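Local coordinates for Lmo0488 protein (Listeria monocytogenes serovar 1/2a, PDB 5TED), which binds shikimate through this effector-binding domain of QuiR, a LysR-type transcriptional regulator that activates protocatechuate biosynthesis genes in response, at residues A[87-92]-A[101-106]; A[105-108]-A[114-117]. One frame throughout, in Å; residues are numbered along the deposited sequence.

Overall arrangement
Both contacts use strand 104-108, one at each end, and their centres lie about 16 Å apart. Along the chain, the loop 87-92 of contact 1 follows the long strand 69-84 and meets 101-106, which runs into the shared strand. Contact 2 then takes up 105-108 and joins it to 114-117, in the first part of helix 115-124. The two contacts share Tyr105 and Ile106 in sequence, though neither residue carries either contact. Contact 1 is peripheral, about 23 Å from the chain centre, whereas contact 2 lies about 12 Å from it and borders the bound shikimate through Phe108 and Leu114. One strand thus runs from an outlying turn to the effector pocket within the LysR substrate-binding domain.

Contact 1: residues A[87-92]-A[101-106]; sequences HPLAKY and ADYSYI
The Tyr103 side chain touches three consecutive residues, His87, Pro88 and Leu89, and can be followed outward atom by atom. Its CB already approaches the imidazole, 4.2 Å from His87 NE2. With CG anti to its own carbonyl carbon (chi1 -60°), the phenol extends from there along the 87-89 turn. Tyr103 CD1 meets His87 NE2 at 3.5 Å. Along the other edge of the ring, Tyr103 CD2 lies 3.8 Å from Leu89 CD1, and further out Tyr103 CE2 packs 3.8 Å from Leu89 CG. The tip, Tyr103 OH, ends 3.6 Å from Pro88 CB, a van der Waals contact.

The histidine presents its edge: His87 CE1 stands 3.4 Å above the plane of the Tyr103 ring, over its centre, and the two planes are inclined at 71°, the geometry of a T-shaped pair. Asp102 CB covers the opposite face of the phenol. Imidazole rotation is fixed by a nearly straight bond from Leu89 N to His87 ND1 (2.9 Å, 173°), which makes ND1 an acceptor and is consistent with a neutral ring protonated at NE2. Ile151 touches both aromatic side chains. The result is a T-shaped (edge-to-face) His-Tyr pair flanked by aliphatic carbons, joining the 3-10 turn 88-91 to the chain entering strand 104-108 in this periplasmic-binding-protein-like domain.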
ATOM      1  N   HIS A  87      14.657  -3.777 -20.223  1.00 30.10           N
ATOM      2  CA  HIS A  87      13.781  -3.163 -21.200  1.00 27.11           C
ATOM      3  C   HIS A  87      14.602  -2.360 -22.211  1.00 27.59           C
ATOM      4  O   HIS A  87      15.671  -1.832 -21.881  1.00 29.15           O
ATOM      5  CB  HIS A  87      12.773  -2.254 -20.488  1.00 22.70           C
ATOM      6  CG  HIS A  87      11.650  -1.781 -21.358  1.00 19.76           C
ATOM      7  ND1 HIS A  87      11.758  -0.680 -22.182  1.00 24.01           N
ATOM      8  CD2 HIS A  87      10.382  -2.237 -21.504  1.00 22.74           C
ATOM      9  CE1 HIS A  87      10.614  -0.494 -22.817  1.00 25.69           C
ATOM     10  NE2 HIS A  87       9.759  -1.422 -22.419  1.00 21.86           N
ATOM     11  N   PRO A  88      14.140  -2.267 -23.459  1.00 24.95           N
ATOM     12  CA  PRO A  88      14.873  -1.444 -24.435  1.00 25.39           C
ATOM     13  C   PRO A  88      15.128  -0.026 -23.959  1.00 26.25           C
ATOM     14  O   PRO A  88      16.158   0.548 -24.312  1.00 24.92           O
ATOM     15  CB  PRO A  88      13.965  -1.468 -25.666  1.00 26.60           C
ATOM     16  CG  PRO A  88      13.242  -2.775 -25.559  1.00 28.35           C
ATOM     17  CD  PRO A  88      13.013  -2.985 -24.072  1.00 24.92           C
ATOM     18  N   LEU A  89      14.235   0.564 -23.162  1.00 27.91           N
ATOM     19  CA  LEU A  89      14.478   1.932 -22.724  1.00 30.36           C
ATOM     20  C   LEU A  89      15.526   2.013 -21.622  1.00 25.76           C
ATOM     21  O   LEU A  89      16.030   3.108 -21.341  1.00 23.67           O
ATOM     22  CB  LEU A  89      13.179   2.569 -22.254  1.00 22.30           C
ATOM     23  CG  LEU A  89      12.122   2.849 -23.309  1.00 23.13           C
ATOM     24  CD1 LEU A  89      10.872   3.338 -22.634  1.00 22.05           C
ATOM     25  CD2 LEU A  89      12.608   3.894 -24.292  1.00 30.05           C
ATOM     26  N   ALA A  90      15.876   0.882 -21.007  1.00 29.52           N
ATOM     27  CA  ALA A  90      16.862   0.886 -19.933  1.00 33.73           C
ATOM     28  C   ALA A  90      18.249   1.305 -20.420  1.00 38.53           C
ATOM     29  O   ALA A  90      19.122   1.597 -19.592  1.00 32.94           O
ATOM     30  CB  ALA A  90      16.923  -0.496 -19.278  1.00 32.50           C
ATOM     31  N   LYS A  91      18.487   1.319 -21.739  1.00 33.51           N
ATOM     32  CA  LYS A  91      19.784   1.763 -22.238  1.00 39.45           C
ATOM     33  C   LYS A  91      20.033   3.230 -21.935  1.00 36.39           C
ATOM     34  O   LYS A  91      21.183   3.671 -21.983  1.00 35.87           O
ATOM     35  CB  LYS A  91      19.904   1.567 -23.754  1.00 44.34           C
ATOM     36  CG  LYS A  91      19.308   0.291 -24.303  1.00 58.48           C
ATOM     37  CD  LYS A  91      19.564   0.180 -25.811  1.00 66.64           C
ATOM     38  CE  LYS A  91      18.581  -0.776 -26.495  1.00 62.96           C
ATOM     39  NZ  LYS A  91      17.300  -0.102 -26.875  1.00 55.55           N
ATOM     40  N   TYR A  92      18.983   3.998 -21.672  1.00 30.78           N
ATOM     41  CA  TYR A  92      19.086   5.428 -21.440  1.00 28.51           C
ATOM     42  C   TYR A  92      19.127   5.729 -19.948  1.00 37.65           C
ATOM     43  O   TYR A  92      18.788   4.892 -19.108  1.00 33.51           O
ATOM     44  CB  TYR A  92      17.899   6.160 -22.080  1.00 28.30           C
ATOM     45  CG  TYR A  92      17.669   5.782 -23.530  1.00 37.01           C
ATOM     46  CD1 TYR A  92      18.613   6.088 -24.505  1.00 42.38           C
ATOM     47  CD2 TYR A  92      16.517   5.105 -23.922  1.00 32.90           C
ATOM     48  CE1 TYR A  92      18.417   5.735 -25.839  1.00 41.35           C
ATOM     49  CE2 TYR A  92      16.311   4.749 -25.253  1.00 36.49           C
ATOM     50  CZ  TYR A  92      17.266   5.070 -26.206  1.00 40.39           C
ATOM     51  OH  TYR A  92      17.070   4.720 -27.526  1.00 39.86           O
ATOM     52  N   ALA A 101       6.201   5.887 -26.473  1.00 27.73           N
ATOM     53  CA  ALA A 101       4.965   5.716 -27.231  1.00 28.94           C
ATOM     54  C   ALA A 101       4.705   4.261 -27.595  1.00 24.90           C
ATOM     55  O   ALA A 101       3.554   3.813 -27.599  1.00 29.14           O
ATOM     56  CB  ALA A 101       5.000   6.580 -28.492  1.00 29.48           C
ATOM     57  N   ASP A 102       5.756   3.504 -27.913  1.00 31.21           N
ATOM     58  CA  ASP A 102       5.567   2.145 -28.408  1.00 29.88           C
ATOM     59  C   ASP A 102       5.233   1.128 -27.315  1.00 33.03           C
ATOM     60  O   ASP A 102       4.867  -0.002 -27.647  1.00 29.45           O
ATOM     61  CB  ASP A 102       6.815   1.677 -29.160  1.00 27.86           C
ATOM     62  CG  ASP A 102       7.041   2.437 -30.464  1.00 32.97           C
ATOM     63  OD1 ASP A 102       6.070   2.992 -31.025  1.00 31.03           O
ATOM     64  OD2 ASP A 102       8.192   2.454 -30.933  1.00 36.26           O
ATOM     65  N   TYR A 103       5.340   1.486 -26.037  1.00 27.13           N
ATOM     66  CA  TYR A 103       5.378   0.497 -24.965  1.00 27.74           C
ATOM     67  C   TYR A 103       4.113   0.494 -24.117  1.00 24.03           C
ATOM     68  O   TYR A 103       3.449   1.520 -23.948  1.00 25.88           O
ATOM     69  CB  TYR A 103       6.607   0.726 -24.095  1.00 24.86           C
ATOM     70  CG  TYR A 103       7.851   0.597 -24.918  1.00 29.27           C
ATOM     71  CD1 TYR A 103       8.217  -0.634 -25.445  1.00 24.62           C
ATOM     72  CD2 TYR A 103       8.639   1.704 -25.216  1.00 23.30           C
ATOM     73  CE1 TYR A 103       9.347  -0.765 -26.223  1.00 31.38           C
ATOM     74  CE2 TYR A 103       9.769   1.577 -25.984  1.00 29.58           C
ATOM     75  CZ  TYR A 103      10.113   0.348 -26.495  1.00 31.99           C
ATOM     76  OH  TYR A 103      11.238   0.224 -27.268  1.00 33.59           O
ATOM     77  N   SER A 104       3.783  -0.689 -23.595  1.00 26.32           N
ATOM     78  CA  SER A 104       2.566  -0.882 -22.809  1.00 26.85           C
ATOM     79  C   SER A 104       2.750  -0.444 -21.353  1.00 23.34           C
ATOM     80  O   SER A 104       3.702  -0.860 -20.678  1.00 18.85           O
ATOM     81  CB  SER A 104       2.127  -2.347 -22.857  1.00 22.66           C
ATOM     82  OG  SER A 104       0.964  -2.529 -22.071  1.00 26.20           O
ATOM     83  N   TYR A 105       1.802   0.353 -20.852  1.00 19.42           N
ATOM     84  CA  TYR A 105       1.883   0.918 -19.515  1.00 22.52           C
ATOM     85  C   TYR A 105       1.128   0.091 -18.490  1.00 18.88           C
ATOM     86  O   TYR A 105       0.081  -0.503 -18.773  1.00 18.63           O
ATOM     87  CB  TYR A 105       1.313   2.335 -19.485  1.00 24.00           C
ATOM     88  CG  TYR A 105       2.336   3.395 -19.763  1.00 19.47           C
ATOM     89  CD1 TYR A 105       2.658   3.741 -21.074  1.00 20.40           C
ATOM     90  CD2 TYR A 105       2.973   4.062 -18.722  1.00 16.21           C
ATOM     91  CE1 TYR A 105       3.601   4.711 -21.347  1.00 21.16           C
ATOM     92  CE2 TYR A 105       3.905   5.044 -18.979  1.00 19.70           C
ATOM     93  CZ  TYR A 105       4.205   5.370 -20.293  1.00 17.77           C
ATOM     94  OH  TYR A 105       5.141   6.321 -20.546  1.00 20.65           O
ATOM     95  N   ILE A 106       1.683   0.087 -17.284  1.00 18.49           N
ATOM     96  CA  ILE A 106       0.954  -0.175 -16.053  1.00 16.48           C
ATOM     97  C   ILE A 106       0.562   1.213 -15.565  1.00 22.55           C
ATOM     98  O   ILE A 106       1.407   1.979 -15.091  1.00 20.73           O
ATOM     99  CB  ILE A 106       1.814  -0.917 -15.030  1.00 16.16           C
ATOM    100  CG1 ILE A 106       2.209  -2.296 -15.573  1.00 24.11           C
ATOM    101  CG2 ILE A 106       1.083  -1.016 -13.686  1.00 15.89           C
ATOM    102  CD1 ILE A 106       3.579  -2.718 -15.142  1.00 24.77           C
TER

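Contact 2: residues A[105-108]-A[114-117]; sequences YIFF and LRPL. With SKM ((3R,4S,5R)-3,4,5-trihydroxycyclohex-1-ene-1-carboxylic acid), chain D.
Phe108 and Leu114 meet beside the bound shikimate, each touching it from its own segment. Phe108 CD1 comes within 3.4 Å of the hydroxyl O7 of shikimate, and Phe108 CE1 lies 3.7 Å from its ring carbon C9. Leu114 adds aliphatic cover: its CG is 4.0 Å from shikimate C10. The two side chains complete the triangle through Phe108 CE2 and Leu114 CD1, 3.9 Å apart.

Behind this first shell stands Arg115. Its chain is bent at chi2 (-72°) and again at chi3, which folds it back to the strand, and Arg115 NH1 donates to Phe108 O at 3.0 Å. That bond is clearly not straight (136° at the hydrogen), with the acceptor tilted out of the guanidinium plane. Arg115 CD also packs 4.0 Å from Phe108 CB. Over one face of the guanidinium comes the edge of the Phe107 ring, Phe107 CE2 lying 3.6 Å from Arg115 NE with the planes 66° apart. Salt bridges to Asp119 and Asp110 hold the arginine's charged end.

Ser112, whose OG is also hydrogen-bonded to shikimate, receives a bond from Leu114 N and so ties the turn to the effector. The contact closes the first step of a beta-alpha-beta unit, from strand 104-108 into helix 115-124 and on to the parallel strand 130-135, while Phe108 also packs on helix 138-146 and strand 152-155.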
ATOM      1  N   TYR A 105       1.802   0.353 -20.852  1.00 19.42           N
ATOM      2  CA  TYR A 105       1.883   0.918 -19.515  1.00 22.52           C
ATOM      3  C   TYR A 105       1.128   0.091 -18.490  1.00 18.88           C
ATOM      4  O   TYR A 105       0.081  -0.503 -18.773  1.00 18.63           O
ATOM      5  CB  TYR A 105       1.313   2.335 -19.485  1.00 24.00           C
ATOM      6  CG  TYR A 105       2.336   3.395 -19.763  1.00 19.47           C
ATOM      7  CD1 TYR A 105       2.658   3.741 -21.074  1.00 20.40           C
ATOM      8  CD2 TYR A 105       2.973   4.062 -18.722  1.00 16.21           C
ATOM      9  CE1 TYR A 105       3.601   4.711 -21.347  1.00 21.16           C
ATOM     10  CE2 TYR A 105       3.905   5.044 -18.979  1.00 19.70           C
ATOM     11  CZ  TYR A 105       4.205   5.370 -20.293  1.00 17.77           C
ATOM     12  OH  TYR A 105       5.141   6.321 -20.546  1.00 20.65           O
ATOM     13  N   ILE A 106       1.683   0.087 -17.284  1.00 18.49           N
ATOM     14  CA  ILE A 106       0.954  -0.175 -16.053  1.00 16.48           C
ATOM     15  C   ILE A 106       0.562   1.213 -15.565  1.00 22.55           C
ATOM     16  O   ILE A 106       1.407   1.979 -15.091  1.00 20.73           O
ATOM     17  CB  ILE A 106       1.814  -0.917 -15.030  1.00 16.16           C
ATOM     18  CG1 ILE A 106       2.209  -2.296 -15.573  1.00 24.11           C
ATOM     19  CG2 ILE A 106       1.083  -1.016 -13.686  1.00 15.89           C
ATOM     20  CD1 ILE A 106       3.579  -2.718 -15.142  1.00 24.77           C
ATOM     21  N   PHE A 107      -0.709   1.559 -15.739  1.00 18.94           N
ATOM     22  CA  PHE A 107      -1.221   2.911 -15.562  1.00 16.68           C
ATOM     23  C   PHE A 107      -1.941   3.043 -14.226  1.00 23.44           C
ATOM     24  O   PHE A 107      -2.478   2.065 -13.698  1.00 20.48           O
ATOM     25  CB  PHE A 107      -2.189   3.251 -16.703  1.00 20.19           C
ATOM     26  CG  PHE A 107      -1.977   4.615 -17.320  1.00 22.27           C
ATOM     27  CD1 PHE A 107      -0.852   4.878 -18.076  1.00 19.00           C
ATOM     28  CD2 PHE A 107      -2.930   5.617 -17.174  1.00 22.60           C
ATOM     29  CE1 PHE A 107      -0.670   6.126 -18.673  1.00 24.22           C
ATOM     30  CE2 PHE A 107      -2.752   6.862 -17.749  1.00 21.92           C
ATOM     31  CZ  PHE A 107      -1.614   7.117 -18.501  1.00 24.30           C
ATOM     32  N   PHE A 108      -1.936   4.255 -13.670  1.00 21.37           N
ATOM     33  CA  PHE A 108      -2.725   4.509 -12.469  1.00 21.95           C
ATOM     34  C   PHE A 108      -4.212   4.501 -12.792  1.00 19.52           C
ATOM     35  O   PHE A 108      -4.639   5.031 -13.822  1.00 19.68           O
ATOM     36  CB  PHE A 108      -2.349   5.854 -11.847  1.00 16.98           C
ATOM     37  CG  PHE A 108      -1.081   5.810 -11.035  1.00 18.95           C
ATOM     38  CD1 PHE A 108      -1.030   5.127  -9.835  1.00 18.79           C
ATOM     39  CD2 PHE A 108       0.078   6.424 -11.503  1.00 17.84           C
ATOM     40  CE1 PHE A 108       0.149   5.068  -9.095  1.00 20.12           C
ATOM     41  CE2 PHE A 108       1.250   6.363 -10.773  1.00 18.45           C
ATOM     42  CZ  PHE A 108       1.285   5.692  -9.570  1.00 13.16           C
ATOM     43  N   LEU A 114      -3.093  11.505  -9.009  1.00 18.25           N
ATOM     44  CA  LEU A 114      -2.027  11.816  -9.956  1.00 20.35           C
ATOM     45  C   LEU A 114      -2.511  11.848 -11.403  1.00 20.63           C
ATOM     46  O   LEU A 114      -1.811  12.388 -12.266  1.00 19.59           O
ATOM     47  CB  LEU A 114      -0.910  10.781  -9.845  1.00 19.74           C
ATOM     48  CG  LEU A 114       0.435  11.199  -9.279  1.00 25.49           C
ATOM     49  CD1 LEU A 114       1.416  10.057  -9.485  1.00 29.66           C
ATOM     50  CD2 LEU A 114       0.931  12.479  -9.931  1.00 19.64           C
ATOM     51  N   ARG A 115      -3.684  11.278 -11.700  1.00 18.76           N
ATOM     52  CA  ARG A 115      -4.048  11.107 -13.105  1.00 22.87           C
ATOM     53  C   ARG A 115      -4.260  12.414 -13.861  1.00 23.40           C
ATOM     54  O   ARG A 115      -3.891  12.487 -15.039  1.00 26.81           O
ATOM     55  CB  ARG A 115      -5.289  10.221 -13.233  1.00 22.12           C
ATOM     56  CG  ARG A 115      -4.967   8.720 -13.173  1.00 18.99           C
ATOM     57  CD  ARG A 115      -4.274   8.227 -14.438  1.00 20.75           C
ATOM     58  NE  ARG A 115      -5.095   8.531 -15.603  1.00 22.24           N
ATOM     59  CZ  ARG A 115      -6.203   7.864 -15.905  1.00 25.04           C
ATOM     60  NH1 ARG A 115      -6.598   6.851 -15.137  1.00 26.04           N
ATOM     61  NH2 ARG A 115      -6.918   8.213 -16.968  1.00 29.12           N
ATOM     62  N   PRO A 116      -4.831  13.469 -13.257  1.00 23.56           N
ATOM     63  CA  PRO A 116      -4.902  14.752 -13.985  1.00 24.03           C
ATOM     64  C   PRO A 116      -3.560  15.227 -14.524  1.00 24.00           C
ATOM     65  O   PRO A 116      -3.458  15.565 -15.709  1.00 21.88           O
ATOM     66  CB  PRO A 116      -5.488  15.707 -12.939  1.00 22.35           C
ATOM     67  CG  PRO A 116      -6.359  14.828 -12.109  1.00 21.35           C
ATOM     68  CD  PRO A 116      -5.611  13.511 -12.005  1.00 21.18           C
ATOM     69  N   LEU A 117      -2.520  15.254 -13.687  1.00 23.43           N
ATOM     70  CA  LEU A 117      -1.189  15.638 -14.159  1.00 23.11           C
ATOM     71  C   LEU A 117      -0.686  14.688 -15.239  1.00 25.50           C
ATOM     72  O   LEU A 117      -0.228  15.121 -16.307  1.00 26.00           O
ATOM     73  CB  LEU A 117      -0.210  15.685 -12.982  1.00 18.03           C
ATOM     74  CG  LEU A 117       1.261  15.939 -13.310  1.00 17.17           C
ATOM     75  CD1 LEU A 117       1.408  17.219 -14.131  1.00 17.48           C
ATOM     76  CD2 LEU A 117       2.112  16.027 -12.056  1.00 19.84           C
TER
HETATM   77  O12 SKM D 401      -0.134   6.415  -4.354  1.00 15.27           O
HETATM   78  C8  SKM D 401      -0.637   6.376  -5.686  1.00 15.96           C
HETATM   79  C6  SKM D 401      -2.009   6.332  -5.708  1.00 13.02           C
HETATM   80  O7  SKM D 401      -2.508   6.303  -7.045  1.00 16.36           O
HETATM   81  C5  SKM D 401      -2.724   7.641  -4.997  1.00 12.35           C
HETATM   82  C4  SKM D 401      -2.198   8.918  -5.493  1.00 17.90           C
HETATM   83  C1  SKM D 401      -2.969  10.233  -5.306  1.00 17.30           C
HETATM   84  O2  SKM D 401      -4.210  10.183  -5.066  1.00 19.67           O
HETATM   85  O3  SKM D 401      -2.369  11.346  -5.414  1.00 18.72           O
HETATM   86  C10 SKM D 401      -0.752   8.944  -6.184  1.00 13.27           C
HETATM   87  C9  SKM D 401      -0.077   7.729  -6.524  1.00 16.11           C
HETATM   88  O11 SKM D 401       1.258   7.885  -6.249  1.00 14.29           O